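Long-range contact in hemoglobin chain d1 (Lumbricus terrestris, PDB 1X9F), which probably carries oxygen on a heme iron, as a globin subunit of the earthworm's multi-chain hemoglobin: residues 101-115 and 128-140. Numbering follows the deposited sequence.
Sequences PEFFDIFLKHLLHVL and WHDCVDQIIDGIK. With HEM (protoporphyrin IX containing Fe), chain T.
Lys140, the C-terminal residue, lies beside Pro101 and ends in a salt bridge to Asp105. From CB, the chain leaves with CG anti to the backbone N (chi1 -157°); CG and CD then run along Pro101, meeting its O and CB, and CG lies 3.6 Å from Pro101 CB. The chain bends at chi3, CE nears Asp105, and NZ reaches Asp105 OD2 at 3.0 Å on the syn lone pair. Asp137 OD1 takes the same NZ nearly along its own C-O axis, so one ammonium group links two carboxylates on different helices. A methionine here would probably leave Asp105 and Asp137 without the positive charge that joins them. CA of Lys140 sits over one face of the Phe104 ring and the heme methyl CMC over the opposite face, both offset toward the rim, and Ile139 CG2 meets Phe104 CE2 at 3.6 Å. Ile136 is a knob among Phe104, Asp105, Phe107 and Leu108, its CD1 3.4 Å from heme CBB, while the Phe107 ring lays a face on heme CAB. In return Leu108 fits among His129, Val132, Asp133 and Ile136, its CD1 3.5 Å from Val132 CG1. Farther along, Leu112 divides its methyls: CD1 comes in the plane of the His129 ring to its edge at ND1, CD2 packs on Trp128 CB. Leu115 CD1 makes a CH-pi contact over the six-membered ring of Trp128, 3.5 Å from its centroid, while Gln13 accepts the bond from Trp128 NE1. The axes of 101-115 and 128-139 run nearly antiparallel at 156° and approach to 9.8 Å, as the G-H pair of the globin fold, with Phe103, Phe104, Phe107 and Ile136 helping to wall the heme pocket.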
loop_
_atom_site.group_PDB
_atom_site.type_symbol
_atom_site.label_atom_id
_atom_site.label_comp_id
_atom_site.label_asym_id
_atom_site.label_seq_id
_atom_site.Cartn_x
_atom_site.Cartn_y
_atom_site.Cartn_z
ATOM N N PRO D 101 -36.164 -2.348 10.797
ATOM C CA PRO D 101 -35.703 -0.984 10.548
ATOM C C PRO D 101 -34.252 -0.765 10.989
ATOM O O PRO D 101 -33.576 0.113 10.449
ATOM C CB PRO D 101 -36.649 -0.129 11.403
ATOM C CG PRO D 101 -37.264 -1.077 12.367
ATOM C CD PRO D 101 -37.398 -2.363 11.607
ATOM N N GLU D 102 -33.783 -1.557 11.955
ATOM C CA GLU D 102 -32.411 -1.424 12.464
ATOM C C GLU D 102 -31.355 -1.946 11.489
ATOM O O GLU D 102 -30.175 -1.601 11.605
ATOM C CB GLU D 102 -32.247 -2.059 13.858
ATOM C CG GLU D 102 -32.604 -3.538 13.966
ATOM C CD GLU D 102 -34.009 -3.787 14.501
ATOM O OE1 GLU D 102 -34.939 -3.022 14.155
ATOM O OE2 GLU D 102 -34.183 -4.761 15.264
ATOM N N PHE D 103 -31.779 -2.782 10.539
ATOM C CA PHE D 103 -30.898 -3.210 9.460
ATOM C C PHE D 103 -30.261 -2.017 8.763
ATOM O O PHE D 103 -29.050 -2.007 8.522
ATOM C CB PHE D 103 -31.654 -4.061 8.443
ATOM C CG PHE D 103 -31.928 -5.454 8.914
ATOM C CD1 PHE D 103 -32.728 -6.307 8.162
ATOM C CD2 PHE D 103 -31.390 -5.916 10.113
ATOM C CE1 PHE D 103 -32.977 -7.604 8.590
ATOM C CE2 PHE D 103 -31.637 -7.205 10.548
ATOM C CZ PHE D 103 -32.430 -8.053 9.785
ATOM N N PHE D 104 -31.078 -1.012 8.457
ATOM C CA PHE D 104 -30.600 0.206 7.809
ATOM C C PHE D 104 -29.658 0.974 8.719
ATOM O O PHE D 104 -28.680 1.568 8.248
ATOM C CB PHE D 104 -31.778 1.064 7.346
ATOM C CG PHE D 104 -32.626 0.378 6.325
ATOM C CD1 PHE D 104 -33.587 -0.543 6.720
ATOM C CD2 PHE D 104 -32.430 0.607 4.970
ATOM C CE1 PHE D 104 -34.358 -1.208 5.781
ATOM C CE2 PHE D 104 -33.199 -0.053 4.021
ATOM C CZ PHE D 104 -34.166 -0.961 4.428
ATOM N N ASP D 105 -29.940 0.954 10.019
ATOM C CA ASP D 105 -29.034 1.565 10.983
ATOM C C ASP D 105 -27.675 0.881 10.973
ATOM O O ASP D 105 -26.643 1.553 11.014
ATOM C CB ASP D 105 -29.629 1.545 12.390
ATOM C CG ASP D 105 -30.854 2.416 12.506
ATOM O OD1 ASP D 105 -31.485 2.417 13.584
ATOM O OD2 ASP D 105 -31.270 3.139 11.573
ATOM N N ILE D 106 -27.680 -0.449 10.923
ATOM C CA ILE D 106 -26.436 -1.208 10.834
ATOM C C ILE D 106 -25.744 -0.884 9.514
ATOM O O ILE D 106 -24.517 -0.741 9.466
ATOM C CB ILE D 106 -26.697 -2.730 10.966
ATOM C CG1 ILE D 106 -27.204 -3.073 12.372
ATOM C CG2 ILE D 106 -25.423 -3.539 10.644
ATOM C CD1 ILE D 106 -28.200 -4.226 12.411
ATOM N N PHE D 107 -26.533 -0.758 8.453
ATOM C CA PHE D 107 -25.985 -0.397 7.159
ATOM C C PHE D 107 -25.211 0.917 7.243
ATOM O O PHE D 107 -24.048 0.986 6.830
ATOM C CB PHE D 107 -27.090 -0.282 6.116
ATOM C CG PHE D 107 -26.599 0.143 4.766
ATOM C CD1 PHE D 107 -26.344 -0.802 3.780
ATOM C CD2 PHE D 107 -26.394 1.490 4.475
ATOM C CE1 PHE D 107 -25.891 -0.415 2.522
ATOM C CE2 PHE D 107 -25.934 1.886 3.225
ATOM C CZ PHE D 107 -25.688 0.932 2.245
ATOM N N LEU D 108 -25.870 1.944 7.771
ATOM C CA LEU D 108 -25.267 3.252 7.936
ATOM C C LEU D 108 -24.002 3.174 8.777
ATOM O O LEU D 108 -22.996 3.795 8.433
ATOM C CB LEU D 108 -26.269 4.212 8.582
ATOM C CG LEU D 108 -25.812 5.652 8.849
ATOM C CD1 LEU D 108 -25.330 6.342 7.578
ATOM C CD2 LEU D 108 -26.943 6.439 9.492
ATOM N N LYS D 109 -24.055 2.410 9.871
ATOM C CA LYS D 109 -22.896 2.243 10.756
ATOM C C LYS D 109 -21.682 1.759 9.971
ATOM O O LYS D 109 -20.573 2.272 10.139
ATOM C CB LYS D 109 -23.197 1.262 11.903
ATOM C CG LYS D 109 -22.150 1.272 13.028
ATOM C CD LYS D 109 -21.596 -0.128 13.330
ATOM C CE LYS D 109 -22.571 -0.997 14.122
ATOM N NZ LYS D 109 -22.022 -2.362 14.379
ATOM N N HIS D 110 -21.905 0.776 9.108
ATOM C CA HIS D 110 -20.818 0.194 8.351
ATOM C C HIS D 110 -20.436 0.996 7.122
ATOM O O HIS D 110 -19.260 1.038 6.764
ATOM C CB HIS D 110 -21.139 -1.238 7.979
ATOM C CG HIS D 110 -20.988 -2.193 9.116
ATOM N ND1 HIS D 110 -22.052 -2.599 9.894
ATOM C CD2 HIS D 110 -19.897 -2.825 9.609
ATOM C CE1 HIS D 110 -21.623 -3.444 10.814
ATOM N NE2 HIS D 110 -20.319 -3.598 10.662
ATOM N N LEU D 111 -21.413 1.626 6.474
ATOM C CA LEU D 111 -21.104 2.556 5.400
ATOM C C LEU D 111 -20.132 3.622 5.908
ATOM O O LEU D 111 -19.096 3.859 5.289
ATOM C CB LEU D 111 -22.371 3.201 4.843
ATOM C CG LEU D 111 -22.145 4.220 3.722
ATOM C CD1 LEU D 111 -21.532 3.574 2.469
ATOM C CD2 LEU D 111 -23.445 4.941 3.389
ATOM N N LEU D 112 -20.444 4.228 7.053
ATOM C CA LEU D 112 -19.596 5.282 7.616
ATOM C C LEU D 112 -18.195 4.791 7.975
ATOM O O LEU D 112 -17.207 5.509 7.780
ATOM C CB LEU D 112 -20.267 5.938 8.826
ATOM C CG LEU D 112 -21.538 6.748 8.553
ATOM C CD1 LEU D 112 -21.936 7.528 9.799
ATOM C CD2 LEU D 112 -21.371 7.709 7.385
ATOM N N HIS D 113 -18.119 3.561 8.472
ATOM C CA HIS D 113 -16.860 2.936 8.858
ATOM C C HIS D 113 -15.972 2.649 7.641
ATOM O O HIS D 113 -14.779 2.976 7.651
ATOM C CB HIS D 113 -17.155 1.657 9.642
ATOM C CG HIS D 113 -15.946 1.038 10.266
ATOM N ND1 HIS D 113 -15.017 0.327 9.538
ATOM C CD2 HIS D 113 -15.520 1.011 11.551
ATOM C CE1 HIS D 113 -14.066 -0.103 10.345
ATOM N NE2 HIS D 113 -14.346 0.299 11.572
ATOM N N VAL D 114 -16.549 2.050 6.599
ATOM C CA VAL D 114 -15.807 1.803 5.362
ATOM C C VAL D 114 -15.436 3.118 4.669
ATOM O O VAL D 114 -14.334 3.239 4.128
ATOM C CB VAL D 114 -16.526 0.817 4.379
ATOM C CG1 VAL D 114 -16.872 -0.502 5.082
ATOM C CG2 VAL D 114 -17.773 1.428 3.756
ATOM N N LEU D 115 -16.340 4.098 4.698
ATOM C CA LEU D 115 -16.052 5.410 4.121
ATOM C C LEU D 115 -14.874 6.060 4.842
ATOM O O LEU D 115 -13.980 6.629 4.203
ATOM C CB LEU D 115 -17.281 6.321 4.158
ATOM C CG LEU D 115 -18.318 6.109 3.050
ATOM C CD1 LEU D 115 -19.588 6.845 3.394
ATOM C CD2 LEU D 115 -17.802 6.556 1.693
ATOM N N TRP D 128 -21.860 13.494 6.694
ATOM C CA TRP D 128 -22.361 12.191 6.263
ATOM C C TRP D 128 -23.505 11.725 7.112
ATOM O O TRP D 128 -24.576 11.399 6.593
ATOM C CB TRP D 128 -21.266 11.138 6.271
ATOM C CG TRP D 128 -20.517 11.207 5.045
ATOM C CD1 TRP D 128 -19.434 11.987 4.810
ATOM C CD2 TRP D 128 -20.810 10.534 3.817
ATOM N NE1 TRP D 128 -19.003 11.819 3.517
ATOM C CE2 TRP D 128 -19.834 10.933 2.883
ATOM C CE3 TRP D 128 -21.788 9.614 3.412
ATOM C CZ2 TRP D 128 -19.802 10.448 1.572
ATOM C CZ3 TRP D 128 -21.760 9.136 2.100
ATOM C CH2 TRP D 128 -20.772 9.555 1.200
ATOM N N HIS D 129 -23.281 11.717 8.420
ATOM C CA HIS D 129 -24.272 11.224 9.346
ATOM C C HIS D 129 -25.605 11.937 9.222
ATOM O O HIS D 129 -26.647 11.292 9.170
ATOM C CB HIS D 129 -23.772 11.329 10.770
ATOM C CG HIS D 129 -24.512 10.444 11.709
ATOM N ND1 HIS D 129 -24.222 9.104 11.838
ATOM C CD2 HIS D 129 -25.561 10.687 12.527
ATOM C CE1 HIS D 129 -25.048 8.563 12.715
ATOM N NE2 HIS D 129 -25.869 9.502 13.149
ATOM N N ASP D 130 -25.569 13.264 9.194
ATOM C CA ASP D 130 -26.781 14.035 8.988
ATOM C C ASP D 130 -27.420 13.598 7.683
ATOM O O ASP D 130 -28.567 13.139 7.660
ATOM C CB ASP D 130 -26.464 15.531 8.925
ATOM C CG ASP D 130 -26.059 16.104 10.267
ATOM O OD1 ASP D 130 -25.644 17.281 10.309
ATOM O OD2 ASP D 130 -26.126 15.462 11.338
ATOM N N CYS D 131 -26.633 13.720 6.609
ATOM C CA CYS D 131 -27.100 13.558 5.236
ATOM C C CYS D 131 -27.675 12.191 4.864
ATOM O O CYS D 131 -28.779 12.110 4.320
ATOM C CB CYS D 131 -25.955 13.894 4.291
ATOM S SG CYS D 131 -26.391 15.157 3.097
ATOM N N VAL D 132 -26.925 11.127 5.134
ATOM C CA VAL D 132 -27.365 9.783 4.762
ATOM C C VAL D 132 -28.502 9.317 5.673
ATOM O O VAL D 132 -29.376 8.559 5.247
ATOM C CB VAL D 132 -26.185 8.771 4.758
ATOM C CG1 VAL D 132 -26.669 7.354 4.469
ATOM C CG2 VAL D 132 -25.143 9.172 3.728
ATOM N N ASP D 133 -28.485 9.789 6.919
ATOM C CA ASP D 133 -29.523 9.489 7.906
ATOM C C ASP D 133 -30.903 9.757 7.344
ATOM O O ASP D 133 -31.793 8.909 7.421
ATOM C CB ASP D 133 -29.338 10.366 9.133
ATOM C CG ASP D 133 -29.413 9.590 10.416
ATOM O OD1 ASP D 133 -28.801 10.051 11.406
ATOM O OD2 ASP D 133 -30.042 8.517 10.544
ATOM N N GLN D 134 -31.065 10.948 6.775
ATOM C CA GLN D 134 -32.292 11.331 6.097
ATOM C C GLN D 134 -32.653 10.331 4.995
ATOM O O GLN D 134 -33.823 9.971 4.845
ATOM C CB GLN D 134 -32.156 12.743 5.521
ATOM C CG GLN D 134 -33.273 13.136 4.559
ATOM C CD GLN D 134 -32.937 14.347 3.708
ATOM O OE1 GLN D 134 -33.838 14.997 3.174
ATOM N NE2 GLN D 134 -31.648 14.657 3.575
ATOM N N ILE D 135 -31.648 9.887 4.236
ATOM C CA ILE D 135 -31.858 8.889 3.185
ATOM C C ILE D 135 -32.318 7.574 3.797
ATOM O O ILE D 135 -33.332 7.016 3.377
ATOM C CB ILE D 135 -30.581 8.676 2.329
ATOM C CG1 ILE D 135 -30.235 9.952 1.558
ATOM C CG2 ILE D 135 -30.775 7.511 1.351
ATOM C CD1 ILE D 135 -28.821 9.934 0.980
ATOM N N ILE D 136 -31.580 7.086 4.790
ATOM C CA ILE D 136 -31.981 5.885 5.503
ATOM C C ILE D 136 -33.417 5.973 6.024
ATOM O O ILE D 136 -34.174 5.013 5.882
ATOM C CB ILE D 136 -30.968 5.538 6.620
ATOM C CG1 ILE D 136 -30.063 4.390 6.179
ATOM C CG2 ILE D 136 -31.655 5.102 7.901
ATOM C CD1 ILE D 136 -28.962 4.802 5.251
ATOM N N ASP D 137 -33.799 7.119 6.593
ATOM C CA ASP D 137 -35.148 7.284 7.155
ATOM C C ASP D 137 -36.250 7.177 6.110
ATOM O O ASP D 137 -37.353 6.717 6.416
ATOM C CB ASP D 137 -35.293 8.631 7.885
ATOM C CG ASP D 137 -34.491 8.684 9.183
ATOM O OD1 ASP D 137 -34.326 7.639 9.859
ATOM O OD2 ASP D 137 -33.988 9.744 9.616
ATOM N N GLY D 138 -35.959 7.610 4.886
ATOM C CA GLY D 138 -36.941 7.565 3.804
ATOM C C GLY D 138 -37.210 6.165 3.283
ATOM O O GLY D 138 -38.229 5.925 2.625
ATOM N N ILE D 139 -36.301 5.239 3.567
ATOM C CA ILE D 139 -36.417 3.881 3.048
ATOM C C ILE D 139 -36.825 2.938 4.162
ATOM O O ILE D 139 -37.585 1.992 3.946
ATOM C CB ILE D 139 -35.075 3.432 2.435
ATOM C CG1 ILE D 139 -34.619 4.439 1.373
ATOM C CG2 ILE D 139 -35.202 2.034 1.827
ATOM C CD1 ILE D 139 -33.170 4.281 0.932
ATOM N N LYS D 140 -36.298 3.222 5.354
ATOM C CA LYS D 140 -36.503 2.427 6.563
ATOM C C LYS D 140 -37.949 1.990 6.759
ATOM O O LYS D 140 -38.899 2.703 6.413
ATOM C CB LYS D 140 -36.053 3.227 7.788
ATOM C CG LYS D 140 -35.684 2.380 8.995
ATOM C CD LYS D 140 -35.392 3.232 10.228
ATOM C CE LYS D 140 -34.171 4.125 10.027
ATOM N NZ LYS D 140 -33.776 4.824 11.286
ATOM O OXT LYS D 140 -38.200 0.900 7.290
HETATM C CHA HEM T . -32.640 -4.419 -3.118
HETATM C CHB HEM T . -30.971 0.093 -2.373
HETATM C CHC HEM T . -30.163 -0.931 2.346
HETATM C CHD HEM T . -32.201 -5.352 1.640
HETATM C C1A HEM T . -32.146 -3.065 -3.343
HETATM C C2A HEM T . -32.163 -2.553 -4.626
HETATM C C3A HEM T . -31.663 -1.187 -4.480
HETATM C C4A HEM T . -31.435 -1.131 -3.021
HETATM C CMA HEM T . -31.451 -0.137 -5.544
HETATM C CAA HEM T . -32.550 -3.277 -5.885
HETATM C CBA HEM T . -33.937 -2.947 -6.394
HETATM C CGA HEM T . -34.030 -3.695 -7.708
HETATM O O1A HEM T . -33.353 -3.311 -8.690
HETATM O O2A HEM T . -34.785 -4.688 -7.755
HETATM C C1B HEM T . -30.612 0.215 -0.963
HETATM C C2B HEM T . -30.033 1.376 -0.479
HETATM C C3B HEM T . -29.819 1.024 0.813
HETATM C C4B HEM T . -30.268 -0.245 1.057
HETATM C CMB HEM T . -29.715 2.685 -1.179
HETATM C CAB HEM T . -29.297 1.896 1.659
HETATM C CBB HEM T . -28.933 2.918 2.472
HETATM C C1C HEM T . -30.637 -2.306 2.565
HETATM C C2C HEM T . -30.506 -2.906 3.803
HETATM C C3C HEM T . -31.082 -4.129 3.606
HETATM C C4C HEM T . -31.480 -4.221 2.274
HETATM C CMC HEM T . -29.915 -2.354 5.084
HETATM C CAC HEM T . -31.108 -5.114 4.728
HETATM C CBC HEM T . -31.933 -6.260 4.704
HETATM C C1D HEM T . -32.568 -5.496 0.214
HETATM C C2D HEM T . -33.118 -6.669 -0.313
HETATM C C3D HEM T . -33.248 -6.439 -1.665
HETATM C C4D HEM T . -32.744 -5.066 -1.812
HETATM C CMD HEM T . -33.490 -7.923 0.438
HETATM C CAD HEM T . -33.811 -7.327 -2.746
HETATM C CBD HEM T . -32.752 -8.258 -3.326
HETATM C CGD HEM T . -33.452 -9.035 -4.418
HETATM O O1D HEM T . -33.823 -8.425 -5.445
HETATM O O2D HEM T . -33.642 -10.255 -4.241
HETATM N NA HEM T . -31.754 -2.254 -2.334
HETATM N NB HEM T . -30.762 -0.803 -0.070
HETATM N NC HEM T . -31.250 -3.063 1.611
HETATM N ND HEM T . -32.310 -4.506 -0.669
HETATM FE FE HEM T . -31.548 -2.652 -0.352
#